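Local coordinates for protein arginyl-trna synthetase (Thermus thermophilus, PDB 1IQ0) that probably attaches L-arginine to its cognate tRNA(Arg) at the expense of ATP, as a monomeric class I aminoacyl-tRNA synthetase, at residues Leu6-Ala11 with Pro20-Val25; Val38-Leu43 with Ala53-Leu58; Glu66-Ala71 with Leu78-Arg83; Lys95-Arg100 with Leu136-Arg141; Leu510-Ala515 with His526-Tyr531. One frame throughout, in Å; residues are numbered along the deposited sequence.

Contact 1 of 5, residues Leu6-Ala11 with Pro20-Val25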
# COMPACT_ATOMS: atom_id res chain seq x y z
N LEU A 6 1.11 26.12 -5.87
CA LEU A 6 2.03 27.07 -5.26
C LEU A 6 3.48 26.66 -5.50
O LEU A 6 4.34 27.50 -5.75
CB LEU A 6 1.75 27.18 -3.76
CG LEU A 6 2.57 28.18 -2.95
CD1 LEU A 6 2.61 29.55 -3.64
CD2 LEU A 6 1.96 28.30 -1.55
N GLU A 7 3.76 25.36 -5.42
CA GLU A 7 5.11 24.87 -5.66
C GLU A 7 5.46 25.06 -7.13
O GLU A 7 6.60 25.36 -7.46
CB GLU A 7 5.22 23.39 -5.29
CG GLU A 7 4.76 23.08 -3.88
CD GLU A 7 5.00 21.64 -3.47
OE1 GLU A 7 4.78 20.74 -4.31
OE2 GLU A 7 5.39 21.41 -2.31
N GLU A 8 4.48 24.89 -8.00
CA GLU A 8 4.71 25.07 -9.43
C GLU A 8 5.09 26.51 -9.72
O GLU A 8 6.05 26.77 -10.46
CB GLU A 8 3.46 24.70 -10.23
CG GLU A 8 3.58 24.93 -11.73
CD GLU A 8 4.81 24.26 -12.33
OE1 GLU A 8 4.96 23.03 -12.16
OE2 GLU A 8 5.63 24.96 -12.96
N ALA A 9 4.35 27.45 -9.15
CA ALA A 9 4.63 28.86 -9.36
C ALA A 9 6.01 29.23 -8.81
O ALA A 9 6.69 30.10 -9.35
CB ALA A 9 3.56 29.71 -8.70
N ILE A 10 6.42 28.56 -7.73
CA ILE A 10 7.72 28.83 -7.12
C ILE A 10 8.84 28.27 -7.99
O ILE A 10 9.86 28.92 -8.19
CB ILE A 10 7.82 28.18 -5.71
CG1 ILE A 10 6.87 28.90 -4.74
CG2 ILE A 10 9.26 28.24 -5.22
CD1 ILE A 10 6.82 28.25 -3.37
N ALA A 11 8.64 27.05 -8.49
CA ALA A 11 9.63 26.40 -9.35
C ALA A 11 9.90 27.28 -10.56
O ALA A 11 11.04 27.65 -10.84
CB ALA A 11 9.10 25.04 -9.79
N PRO A 20 17.58 25.69 -11.29
CA PRO A 20 16.48 24.86 -11.78
C PRO A 20 16.10 23.76 -10.79
O PRO A 20 15.99 22.59 -11.16
CB PRO A 20 17.04 24.27 -13.08
CG PRO A 20 18.20 25.18 -13.44
CD PRO A 20 18.79 25.44 -12.09
N VAL A 21 15.89 24.12 -9.53
CA VAL A 21 15.52 23.15 -8.51
C VAL A 21 14.09 23.35 -8.04
O VAL A 21 13.57 24.46 -8.07
CB VAL A 21 16.47 23.23 -7.30
CG1 VAL A 21 16.38 24.62 -6.67
CG2 VAL A 21 16.12 22.16 -6.28
N ARG A 22 13.45 22.27 -7.62
CA ARG A 22 12.07 22.33 -7.13
C ARG A 22 12.02 22.21 -5.61
O ARG A 22 12.61 21.30 -5.03
CB ARG A 22 11.24 21.21 -7.77
CG ARG A 22 9.83 21.08 -7.20
CD ARG A 22 9.05 19.99 -7.92
NE ARG A 22 8.73 20.35 -9.30
CZ ARG A 22 7.89 21.32 -9.64
NH1 ARG A 22 7.27 22.03 -8.70
NH2 ARG A 22 7.66 21.58 -10.92
N LEU A 23 11.32 23.14 -4.98
CA LEU A 23 11.19 23.15 -3.53
C LEU A 23 9.80 22.71 -3.07
O LEU A 23 8.80 22.99 -3.73
CB LEU A 23 11.48 24.55 -2.98
CG LEU A 23 12.91 25.07 -3.09
CD1 LEU A 23 12.99 26.45 -2.46
CD2 LEU A 23 13.86 24.12 -2.40
N LYS A 24 9.74 22.04 -1.92
CA LYS A 24 8.47 21.58 -1.38
C LYS A 24 7.92 22.57 -0.36
O LYS A 24 8.66 23.08 0.48
CB LYS A 24 8.62 20.21 -0.72
CG LYS A 24 9.09 19.08 -1.65
CD LYS A 24 8.20 18.93 -2.88
CE LYS A 24 6.73 18.83 -2.53
NZ LYS A 24 6.46 17.82 -1.48
N VAL A 25 6.63 22.84 -0.45
CA VAL A 25 5.97 23.74 0.48
C VAL A 25 5.41 22.86 1.60
O VAL A 25 5.11 21.68 1.37
CB VAL A 25 4.82 24.51 -0.21
CG1 VAL A 25 3.63 23.60 -0.42
CG2 VAL A 25 4.43 25.72 0.61
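The guanidinium of R22 has the methyl CB of A11 over one face, 3.7 Å from NH1, while E8 meets it at the edge, near its plane. There E8 OE1 accepts from R22 NH2 at 3.3 Å, a weak bond within a salt bridge, the carboxylate plane turned 60° from the guanidinium. Alanine suits helix 3-15 here because its short side chain lets the flat group lie close to the helix. One turn earlier, the extended side chain of E7 runs out to the incoming loop, and its OE2 receives the backbone N-H of V25 at 2.7 Å, nearly straight, through the anti lone pair. K24 folds back on itself, and its NZ makes a long salt bridge to E7 and a long, weak ion pair to E514 of helix 512-522. L6 CD2 meets V25 CG2 beside this polar group. In this N-terminal domain, E7 is buried, and its negative charge is probably offset by the donated N-H, by nearby K24 and by a weak, long ion pair to R4.

Contact 2 of 5, residues Val38-Leu43 with Ala53-Leu58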
# COMPACT_ATOMS: atom_id res chain seq x y z
N VAL A 38 8.18 27.71 2.51
CA VAL A 38 9.17 26.94 1.79
C VAL A 38 10.54 27.27 2.39
O VAL A 38 10.85 28.43 2.64
CB VAL A 38 9.16 27.29 0.29
CG1 VAL A 38 9.52 28.76 0.08
CG2 VAL A 38 10.11 26.38 -0.46
N PRO A 39 11.35 26.23 2.66
CA PRO A 39 12.68 26.44 3.24
C PRO A 39 13.71 26.76 2.15
O PRO A 39 13.66 26.19 1.06
CB PRO A 39 12.96 25.10 3.91
CG PRO A 39 12.37 24.13 2.91
CD PRO A 39 11.05 24.79 2.53
N LEU A 40 14.63 27.67 2.44
CA LEU A 40 15.66 28.02 1.48
C LEU A 40 17.04 27.81 2.09
O LEU A 40 17.94 28.63 1.94
CB LEU A 40 15.52 29.47 1.01
CG LEU A 40 14.28 29.76 0.18
CD1 LEU A 40 13.09 29.99 1.10
CD2 LEU A 40 14.49 30.99 -0.68
N PHE A 41 17.19 26.68 2.79
CA PHE A 41 18.44 26.34 3.44
C PHE A 41 19.26 25.41 2.55
O PHE A 41 20.49 25.50 2.52
CB PHE A 41 18.15 25.67 4.78
CG PHE A 41 17.34 26.52 5.71
CD1 PHE A 41 17.88 27.68 6.27
CD2 PHE A 41 16.02 26.19 6.00
CE1 PHE A 41 17.12 28.49 7.11
CE2 PHE A 41 15.25 27.00 6.84
CZ PHE A 41 15.80 28.16 7.39
N ALA A 42 18.58 24.52 1.84
CA ALA A 42 19.26 23.59 0.94
C ALA A 42 19.96 24.38 -0.16
O ALA A 42 21.02 23.98 -0.65
CB ALA A 42 18.25 22.63 0.33
N LEU A 43 19.37 25.52 -0.53
CA LEU A 43 19.94 26.38 -1.55
C LEU A 43 20.82 27.43 -0.89
O LEU A 43 21.67 28.04 -1.54
CB LEU A 43 18.84 27.08 -2.35
CG LEU A 43 17.94 26.21 -3.22
CD1 LEU A 43 17.01 27.12 -4.02
CD2 LEU A 43 18.78 25.36 -4.15
N ALA A 53 18.21 36.11 2.27
CA ALA A 53 18.42 36.86 1.03
C ALA A 53 17.76 36.15 -0.14
O ALA A 53 17.20 36.78 -1.03
CB ALA A 53 19.91 37.04 0.77
N ILE A 54 17.84 34.82 -0.14
CA ILE A 54 17.24 34.03 -1.20
C ILE A 54 15.72 34.12 -1.11
O ILE A 54 15.02 34.17 -2.13
CB ILE A 54 17.66 32.55 -1.09
CG1 ILE A 54 19.18 32.45 -0.91
CG2 ILE A 54 17.25 31.80 -2.35
CD1 ILE A 54 19.69 31.03 -0.72
N ALA A 55 15.20 34.16 0.11
CA ALA A 55 13.77 34.26 0.33
C ALA A 55 13.24 35.60 -0.21
O ALA A 55 12.24 35.63 -0.94
CB ALA A 55 13.45 34.13 1.81
N GLN A 56 13.92 36.69 0.14
CA GLN A 56 13.52 38.01 -0.33
C GLN A 56 13.64 38.07 -1.85
O GLN A 56 12.82 38.69 -2.53
CB GLN A 56 14.41 39.09 0.30
CG GLN A 56 14.08 40.51 -0.15
CD GLN A 56 12.66 40.92 0.20
OE1 GLN A 56 12.28 40.95 1.37
NE2 GLN A 56 11.88 41.25 -0.82
N GLU A 57 14.67 37.41 -2.36
CA GLU A 57 14.92 37.34 -3.80
C GLU A 57 13.75 36.65 -4.49
O GLU A 57 13.19 37.16 -5.47
CB GLU A 57 16.21 36.57 -4.06
CG GLU A 57 16.48 36.22 -5.52
CD GLU A 57 16.75 37.44 -6.37
OE1 GLU A 57 17.71 38.18 -6.06
OE2 GLU A 57 16.02 37.66 -7.36
N LEU A 58 13.39 35.48 -3.98
CA LEU A 58 12.29 34.70 -4.53
C LEU A 58 11.00 35.50 -4.49
O LEU A 58 10.21 35.49 -5.44
CB LEU A 58 12.12 33.40 -3.73
CG LEU A 58 10.99 32.46 -4.17
CD1 LEU A 58 11.15 32.12 -5.65
CD2 LEU A 58 11.02 31.20 -3.32
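In L40, chi1 (-67°) puts CG anti to the carbonyl carbon and chi2 (82°) then sets CD2 against helix 51-60, where I54, whose CG2 is anti to its backbone N, turns that methyl to meet it. The two side chains slide past each other in opposite directions, and L40 CD2 lies 3.3 Å from I54 CG2, tighter than usual van der Waals contact. The same CD2 reaches the helix backbone, 3.3 Å from A55 N; the small side chain of alanine permits so close an approach, its CB staying 4.1 Å from L40 CD2. The other arm of I54 ends in CD1, which touches L43 O at 3.7 Å. Further along the helix, L58 CD2 touches both V38 CG1 and L40 CD2. Branched aliphatic residues suit this buried seam because their methyls fill it without bringing polar groups; no hydrogen bond crosses it. L58 also packs on I10, A13 and L14 of helix 3-15. The arrangement is helix-on-sheet packing in the alpha+beta N-terminal domain: helix 51-60 rests against the end of antiparallel strand 36-39 and the turn after it.

Contact 3 of 5, residues Glu66-Ala71 with Leu78-Arg83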
# COMPACT_ATOMS: atom_id res chain seq x y z
N GLU A 66 -3.49 33.99 -7.48
CA GLU A 66 -4.61 34.78 -6.96
C GLU A 66 -5.10 34.36 -5.57
O GLU A 66 -5.77 35.13 -4.90
CB GLU A 66 -5.79 34.78 -7.95
CG GLU A 66 -6.47 33.43 -8.20
CD GLU A 66 -7.37 32.99 -7.04
OE1 GLU A 66 -8.14 33.83 -6.53
OE2 GLU A 66 -7.32 31.80 -6.67
N PHE A 67 -4.75 33.15 -5.13
CA PHE A 67 -5.20 32.68 -3.83
C PHE A 67 -4.25 33.05 -2.69
O PHE A 67 -4.54 32.78 -1.52
CB PHE A 67 -5.45 31.17 -3.85
CG PHE A 67 -4.27 30.34 -4.31
CD1 PHE A 67 -3.18 30.14 -3.47
CD2 PHE A 67 -4.26 29.76 -5.57
CE1 PHE A 67 -2.09 29.36 -3.89
CE2 PHE A 67 -3.18 28.99 -6.00
CZ PHE A 67 -2.09 28.79 -5.15
N VAL A 68 -3.12 33.67 -3.02
CA VAL A 68 -2.15 34.08 -2.00
C VAL A 68 -2.32 35.55 -1.63
O VAL A 68 -2.25 36.44 -2.49
CB VAL A 68 -0.70 33.84 -2.46
CG1 VAL A 68 0.28 34.38 -1.41
CG2 VAL A 68 -0.46 32.34 -2.66
N GLU A 69 -2.56 35.79 -0.35
CA GLU A 69 -2.76 37.14 0.17
C GLU A 69 -1.45 37.92 0.22
O GLU A 69 -1.38 39.06 -0.24
CB GLU A 69 -3.36 37.06 1.58
CG GLU A 69 -3.65 38.40 2.25
CD GLU A 69 -5.03 38.93 1.91
OE1 GLU A 69 -5.23 39.43 0.79
OE2 GLU A 69 -5.92 38.84 2.78
N GLU A 70 -0.42 37.30 0.78
CA GLU A 70 0.88 37.94 0.92
C GLU A 70 2.00 36.93 1.17
O GLU A 70 1.79 35.89 1.80
CB GLU A 70 0.82 38.94 2.08
CG GLU A 70 2.16 39.53 2.49
CD GLU A 70 2.05 40.41 3.73
OE1 GLU A 70 1.32 41.42 3.67
OE2 GLU A 70 2.67 40.09 4.76
N ALA A 71 3.18 37.24 0.65
CA ALA A 71 4.36 36.39 0.81
C ALA A 71 5.29 37.12 1.77
O ALA A 71 5.56 38.31 1.59
CB ALA A 71 5.05 36.17 -0.53
N LEU A 78 10.22 31.29 3.21
CA LEU A 78 9.40 32.27 2.53
C LEU A 78 7.99 31.74 2.82
O LEU A 78 7.60 30.70 2.28
CB LEU A 78 9.65 32.32 1.03
CG LEU A 78 8.66 33.26 0.31
CD1 LEU A 78 8.69 34.65 0.95
CD2 LEU A 78 9.00 33.35 -1.17
N ASN A 79 7.26 32.42 3.69
CA ASN A 79 5.92 31.99 4.05
C ASN A 79 4.83 32.66 3.24
O ASN A 79 5.00 33.77 2.74
CB ASN A 79 5.66 32.23 5.54
CG ASN A 79 6.54 31.38 6.43
OD1 ASN A 79 6.91 30.26 6.08
ND2 ASN A 79 6.87 31.91 7.60
N PHE A 80 3.70 31.98 3.13
CA PHE A 80 2.58 32.51 2.37
C PHE A 80 1.29 32.50 3.18
O PHE A 80 0.90 31.48 3.75
CB PHE A 80 2.35 31.70 1.09
CG PHE A 80 3.57 31.58 0.23
CD1 PHE A 80 4.55 30.64 0.51
CD2 PHE A 80 3.75 32.44 -0.86
CE1 PHE A 80 5.70 30.54 -0.29
CE2 PHE A 80 4.89 32.35 -1.66
CZ PHE A 80 5.86 31.40 -1.37
N ARG A 81 0.63 33.66 3.23
CA ARG A 81 -0.63 33.77 3.93
C ARG A 81 -1.67 33.73 2.81
O ARG A 81 -1.61 34.52 1.87
CB ARG A 81 -0.70 35.09 4.71
CG ARG A 81 -2.01 35.29 5.48
CD ARG A 81 -1.80 36.18 6.71
NE ARG A 81 -0.90 37.30 6.43
CZ ARG A 81 -1.23 38.36 5.70
NH1 ARG A 81 -2.45 38.47 5.19
NH2 ARG A 81 -0.33 39.31 5.48
N LEU A 82 -2.61 32.79 2.92
CA LEU A 82 -3.64 32.63 1.90
C LEU A 82 -4.83 33.56 2.10
O LEU A 82 -5.10 34.01 3.21
CB LEU A 82 -4.14 31.18 1.90
CG LEU A 82 -3.09 30.08 1.65
CD1 LEU A 82 -3.76 28.72 1.65
CD2 LEU A 82 -2.38 30.33 0.31
N ARG A 83 -5.52 33.87 1.01
CA ARG A 83 -6.71 34.70 1.12
C ARG A 83 -7.76 33.75 1.69
O ARG A 83 -8.02 32.67 1.14
CB ARG A 83 -7.17 35.22 -0.24
CG ARG A 83 -6.21 36.19 -0.90
CD ARG A 83 -6.91 36.95 -2.01
NE ARG A 83 -7.62 36.04 -2.91
CZ ARG A 83 -8.46 36.43 -3.86
NH1 ARG A 83 -8.70 37.72 -4.05
NH2 ARG A 83 -9.06 35.52 -4.62
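E66 and R83 cross at about a right angle, their carboxylate and guanidinium planes 83° apart, and E66 OE1 meets R83 NH2 in a salt bridge of 2.7 Å. The bend of R83 at chi3 (-50°) places NE near E66, whose carbonyl O lies over one face of the guanidinium. Further along, R81 passes obliquely across E69 and E70: its NH1 lies 3.2 Å from E69 CG, and its NH2 points toward the E70 carboxylate in a salt bridge whose exact geometry is less sure. Apolar side chains pack elsewhere in the hairpin. F67 and L82 lie side by side, pointing the same way, with L82 CD2 at the ring edge, 3.9 Å from F67 CD1. V68 CG1 meets the edge of the F80 ring, and A71 CB also touches that ring. The buried F80 joins the domain interior through L6 and I10 of helix 3-15.

The backbones of antiparallel strands 68-74 and 77-82 join through a classic beta bulge. R81 O accepts from both E69 N, at 2.7 Å, and E70 N, at 3.2 Å, while R81 N returns a nearly straight bond to E70 O. R83, at the N-cap position right before helix 84-92, bonds through its N to F67 O at 2.9 Å. The extra residue brings two glutamates opposite one arginine, and R81 probably offsets part of their negative charge, with E69 near but beyond a salt bridge.

Contact 4 of 5, residues Lys95-Arg100 with Leu136-Arg141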
# COMPACT_ATOMS: atom_id res chain seq x y z
N LYS A 95 -13.07 16.73 -4.25
CA LYS A 95 -11.81 16.07 -4.59
C LYS A 95 -12.02 14.68 -5.21
O LYS A 95 -12.68 13.82 -4.62
CB LYS A 95 -10.92 15.96 -3.34
CG LYS A 95 -11.60 16.30 -2.01
CD LYS A 95 -12.79 15.38 -1.71
CE LYS A 95 -12.36 13.93 -1.57
NZ LYS A 95 -13.51 12.99 -1.63
N ALA A 96 -11.47 14.48 -6.40
CA ALA A 96 -11.61 13.21 -7.10
C ALA A 96 -10.26 12.74 -7.64
O ALA A 96 -9.27 13.49 -7.61
CB ALA A 96 -12.61 13.37 -8.25
N PRO A 97 -10.19 11.48 -8.13
CA PRO A 97 -8.94 10.94 -8.67
C PRO A 97 -8.33 11.89 -9.70
O PRO A 97 -9.04 12.56 -10.45
CB PRO A 97 -9.38 9.61 -9.28
CG PRO A 97 -10.48 9.17 -8.35
CD PRO A 97 -11.26 10.46 -8.14
N PHE A 98 -7.00 11.93 -9.73
CA PHE A 98 -6.27 12.79 -10.65
C PHE A 98 -6.30 12.24 -12.08
O PHE A 98 -6.71 11.11 -12.31
CB PHE A 98 -4.83 12.95 -10.17
CG PHE A 98 -4.72 13.55 -8.81
CD1 PHE A 98 -5.06 12.82 -7.68
CD2 PHE A 98 -4.32 14.88 -8.65
CE1 PHE A 98 -5.00 13.40 -6.41
CE2 PHE A 98 -4.26 15.46 -7.39
CZ PHE A 98 -4.60 14.72 -6.26
N PRO A 99 -5.88 13.06 -13.06
CA PRO A 99 -5.87 12.64 -14.47
C PRO A 99 -5.08 11.34 -14.66
O PRO A 99 -4.03 11.15 -14.04
CB PRO A 99 -5.19 13.81 -15.17
CG PRO A 99 -5.62 14.98 -14.34
CD PRO A 99 -5.44 14.46 -12.94
N ARG A 100 -5.59 10.46 -15.50
CA ARG A 100 -4.92 9.20 -15.76
C ARG A 100 -3.66 9.38 -16.59
O ARG A 100 -3.65 10.11 -17.58
CB ARG A 100 -5.86 8.22 -16.48
CG ARG A 100 -5.15 7.01 -17.10
CD ARG A 100 -4.41 6.17 -16.06
NE ARG A 100 -5.30 5.25 -15.35
CZ ARG A 100 -5.89 4.21 -15.91
NH1 ARG A 100 -5.70 3.94 -17.19
NH2 ARG A 100 -6.68 3.42 -15.18
N LEU A 136 -2.08 4.62 -5.54
CA LEU A 136 -1.47 4.91 -6.85
C LEU A 136 -2.52 5.11 -7.94
O LEU A 136 -2.38 5.99 -8.78
CB LEU A 136 -0.52 3.78 -7.26
CG LEU A 136 0.82 3.81 -6.54
CD1 LEU A 136 1.51 2.46 -6.66
CD2 LEU A 136 1.69 4.95 -7.12
N ALA A 137 -3.55 4.26 -7.95
CA ALA A 137 -4.61 4.36 -8.93
C ALA A 137 -5.31 5.72 -8.80
O ALA A 137 -5.55 6.40 -9.79
CB ALA A 137 -5.64 3.22 -8.73
N TYR A 138 -5.63 6.09 -7.56
CA TYR A 138 -6.29 7.37 -7.28
C TYR A 138 -5.41 8.52 -7.76
O TYR A 138 -5.91 9.51 -8.30
CB TYR A 138 -6.54 7.52 -5.78
CG TYR A 138 -7.34 8.75 -5.39
CD1 TYR A 138 -8.73 8.72 -5.38
CD2 TYR A 138 -6.70 9.94 -5.05
CE1 TYR A 138 -9.47 9.85 -5.03
CE2 TYR A 138 -7.42 11.08 -4.70
CZ TYR A 138 -8.80 11.03 -4.69
OH TYR A 138 -9.53 12.14 -4.34
N ALA A 139 -4.11 8.38 -7.55
CA ALA A 139 -3.15 9.41 -7.94
C ALA A 139 -2.94 9.51 -9.45
O ALA A 139 -2.12 10.31 -9.91
CB ALA A 139 -1.83 9.14 -7.25
N GLY A 140 -3.66 8.70 -10.22
CA GLY A 140 -3.54 8.77 -11.66
C GLY A 140 -2.81 7.66 -12.39
O GLY A 140 -2.84 7.63 -13.62
N ARG A 141 -2.17 6.75 -11.66
CA ARG A 141 -1.43 5.67 -12.31
C ARG A 141 -2.31 4.50 -12.75
O ARG A 141 -3.33 4.21 -12.14
CB ARG A 141 -0.34 5.14 -11.37
CG ARG A 141 0.62 6.21 -10.86
CD ARG A 141 1.17 7.07 -11.99
NE ARG A 141 1.99 6.32 -12.94
CZ ARG A 141 3.24 5.92 -12.70
NH1 ARG A 141 3.82 6.20 -11.54
NH2 ARG A 141 3.91 5.26 -13.64
O HOH W 1 -8.35 14.37 -5.40
O HOH W 2 -5.99 6.02 -12.69
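The backbone of 95-100, an extended loop, runs past the C-terminal end of helix 120-138, where F98 N donates to Y138 O at 3.0 Å, nearly along the C=O axis. The helix closes in a Schellman motif: G140 has a positive phi (107°) and the last turn receives two bonds back, R141 N to L136 O and G140 N to A137 O. Glycine suits this place because a CB would be jammed against the preceding carbonyl and would clash with P99 O.

Y138 is the main side chain. Its chi1 (-175°) places CG anti to the backbone N; the ring beyond takes P97 CA over the centre of one face, a CH-pi contact of 3.9 Å to the centroid. The proline side chain crosses it at about a right angle, CG resting 3.5 Å from Y138 CD1; a rigid, wholly aliphatic ring is well matched to an aromatic face. F98 lies obliquely to the tyrosine, its CE1 3.8 Å from Y138 CE2, and presents its ring edge to Y138 O. Y138 also packs on F512 and V516 of helix 512-522, joining the catalytic domain to the anticodon-binding domain. Two waters complete the join. One accepts from R100 NE and donates to A137 O and R141 O; the other accepts from Y138 OH at 2.7 Å and donates to A96 O at 2.6 Å.

Contact 5 of 5, residues Leu510-Ala515 with His526-Tyr531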
# COMPACT_ATOMS: atom_id res chain seq x y z
N LEU A 510 -7.06 21.19 3.01
CA LEU A 510 -6.24 21.51 1.85
C LEU A 510 -4.99 20.64 1.77
O LEU A 510 -4.30 20.66 0.75
CB LEU A 510 -5.82 22.99 1.85
CG LEU A 510 -6.89 24.09 1.77
CD1 LEU A 510 -6.21 25.38 1.35
CD2 LEU A 510 -7.96 23.74 0.77
N ASP A 511 -4.71 19.88 2.82
CA ASP A 511 -3.53 19.02 2.85
C ASP A 511 -3.79 17.59 2.40
O ASP A 511 -2.87 16.79 2.30
CB ASP A 511 -2.92 18.99 4.25
CG ASP A 511 -2.41 20.33 4.68
OD1 ASP A 511 -1.91 21.08 3.82
OD2 ASP A 511 -2.49 20.64 5.89
N PHE A 512 -5.05 17.27 2.13
CA PHE A 512 -5.42 15.92 1.72
C PHE A 512 -4.75 15.41 0.44
O PHE A 512 -4.20 14.31 0.42
CB PHE A 512 -6.93 15.83 1.54
CG PHE A 512 -7.39 14.53 0.95
CD1 PHE A 512 -7.21 13.33 1.64
CD2 PHE A 512 -7.98 14.49 -0.31
CE1 PHE A 512 -7.62 12.12 1.09
CE2 PHE A 512 -8.39 13.29 -0.87
CZ PHE A 512 -8.21 12.10 -0.17
N GLU A 513 -4.82 16.19 -0.63
CA GLU A 513 -4.24 15.78 -1.89
C GLU A 513 -2.73 15.59 -1.80
O GLU A 513 -2.17 14.68 -2.42
CB GLU A 513 -4.62 16.78 -3.00
CG GLU A 513 -6.14 16.86 -3.22
CD GLU A 513 -6.53 17.55 -4.52
OE1 GLU A 513 -6.03 18.67 -4.79
OE2 GLU A 513 -7.35 16.98 -5.28
N GLU A 514 -2.06 16.42 -1.01
CA GLU A 514 -0.62 16.28 -0.86
C GLU A 514 -0.28 14.99 -0.12
O GLU A 514 0.72 14.33 -0.43
CB GLU A 514 -0.04 17.47 -0.10
CG GLU A 514 1.49 17.48 -0.02
CD GLU A 514 2.16 17.45 -1.39
OE1 GLU A 514 1.73 18.21 -2.28
OE2 GLU A 514 3.12 16.67 -1.57
N ALA A 515 -1.10 14.64 0.86
CA ALA A 515 -0.87 13.41 1.62
C ALA A 515 -1.02 12.22 0.67
O ALA A 515 -0.26 11.26 0.74
CB ALA A 515 -1.86 13.30 2.78
N HIS A 526 1.43 4.96 5.07
CA HIS A 526 1.34 5.50 6.42
C HIS A 526 1.21 7.03 6.44
O HIS A 526 0.70 7.59 7.41
CB HIS A 526 2.55 5.08 7.28
CG HIS A 526 3.83 5.75 6.91
ND1 HIS A 526 4.73 5.21 6.03
CD2 HIS A 526 4.36 6.93 7.32
CE1 HIS A 526 5.76 6.03 5.90
NE2 HIS A 526 5.56 7.08 6.68
N VAL A 527 1.66 7.70 5.38
CA VAL A 527 1.55 9.15 5.32
C VAL A 527 0.08 9.54 5.17
O VAL A 527 -0.37 10.54 5.72
CB VAL A 527 2.38 9.73 4.14
CG1 VAL A 527 2.08 11.21 3.96
CG2 VAL A 527 3.87 9.54 4.42
N LEU A 528 -0.68 8.73 4.44
CA LEU A 528 -2.10 9.02 4.25
C LEU A 528 -2.82 8.68 5.55
O LEU A 528 -3.69 9.41 6.01
CB LEU A 528 -2.69 8.17 3.13
CG LEU A 528 -3.93 8.70 2.38
CD1 LEU A 528 -4.81 7.52 2.03
CD2 LEU A 528 -4.70 9.71 3.21
N ALA A 529 -2.43 7.55 6.14
CA ALA A 529 -3.03 7.09 7.38
C ALA A 529 -2.86 8.17 8.45
O ALA A 529 -3.81 8.51 9.14
CB ALA A 529 -2.37 5.79 7.84
N GLN A 530 -1.65 8.70 8.56
CA GLN A 530 -1.37 9.73 9.54
C GLN A 530 -2.18 11.00 9.25
O GLN A 530 -2.68 11.64 10.16
CB GLN A 530 0.13 10.05 9.57
CG GLN A 530 0.55 11.06 10.63
CD GLN A 530 0.11 10.65 12.03
OE1 GLN A 530 0.41 9.55 12.50
NE2 GLN A 530 -0.62 11.54 12.70
N TYR A 531 -2.31 11.36 7.97
CA TYR A 531 -3.09 12.53 7.62
C TYR A 531 -4.54 12.37 8.09
O TYR A 531 -5.16 13.32 8.57
CB TYR A 531 -3.11 12.77 6.11
CG TYR A 531 -4.14 13.82 5.72
CD1 TYR A 531 -3.91 15.17 5.98
CD2 TYR A 531 -5.36 13.45 5.15
CE1 TYR A 531 -4.89 16.14 5.70
CE2 TYR A 531 -6.35 14.42 4.86
CZ TYR A 531 -6.10 15.76 5.14
OH TYR A 531 -7.06 16.71 4.87
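Y531 lays one face of its ring over the start of helix 512-522, where F512 CA makes a CH-pi contact 3.9 Å from the ring centroid, 29° off the normal. D511 O lies over the same ring, offset toward its rim, and D511 CB touches Y531 CE1 at 3.8 Å. F512 and Y531 cross at about a right angle as side chains, yet their rings form an oblique pair with planes inclined at 44°; Y531 CE2 lies at the edge of the F512 ring, 3.5 Å from F512 CD1. In Y531, chi1 (169°) places CG anti to the backbone N, and the ring beyond reaches helix 512-522. A515, whose CA lies nearest that of L528, puts its CB 3.6 Å from Y531 CB, and a small residue suits so close a pass. L528 CD2 adds a contact with F512 CE1 at 4.3 Å. Both helices belong to the DALR anticodon-binding domain. F512 also packs on Y138 of helix 120-138, while D511 forms salt bridges with R3 and R27. No hydrogen bond crosses between the two segments, so apolar and aromatic packing carries the contact, and the Y531 hydroxyl finds its polar partner in D508 O.

From the N terminus, contact 1 folds the loop after helix 3-15 back onto that helix, contact 2 closes the excursion through helix 42-46 that leads from strand 36-39 to helix 51-60, and contact 3 the hairpin of strands 68-74 and 77-82. Contact 4 spans a longer excursion in the catalytic domain, and contact 5 a short one between helices of the anticodon-binding domain. All five follow in series; none nests or crosses. Contacts 1, 2 and 3 touch one another and build the N-terminal domain, with V38 and L78 pairing neighbouring strands. Contact 5 touches both other domains: E514 lies near K24 of contact 1, L510 touches L82 of contact 3, and F512 and E513 pack on contact 4.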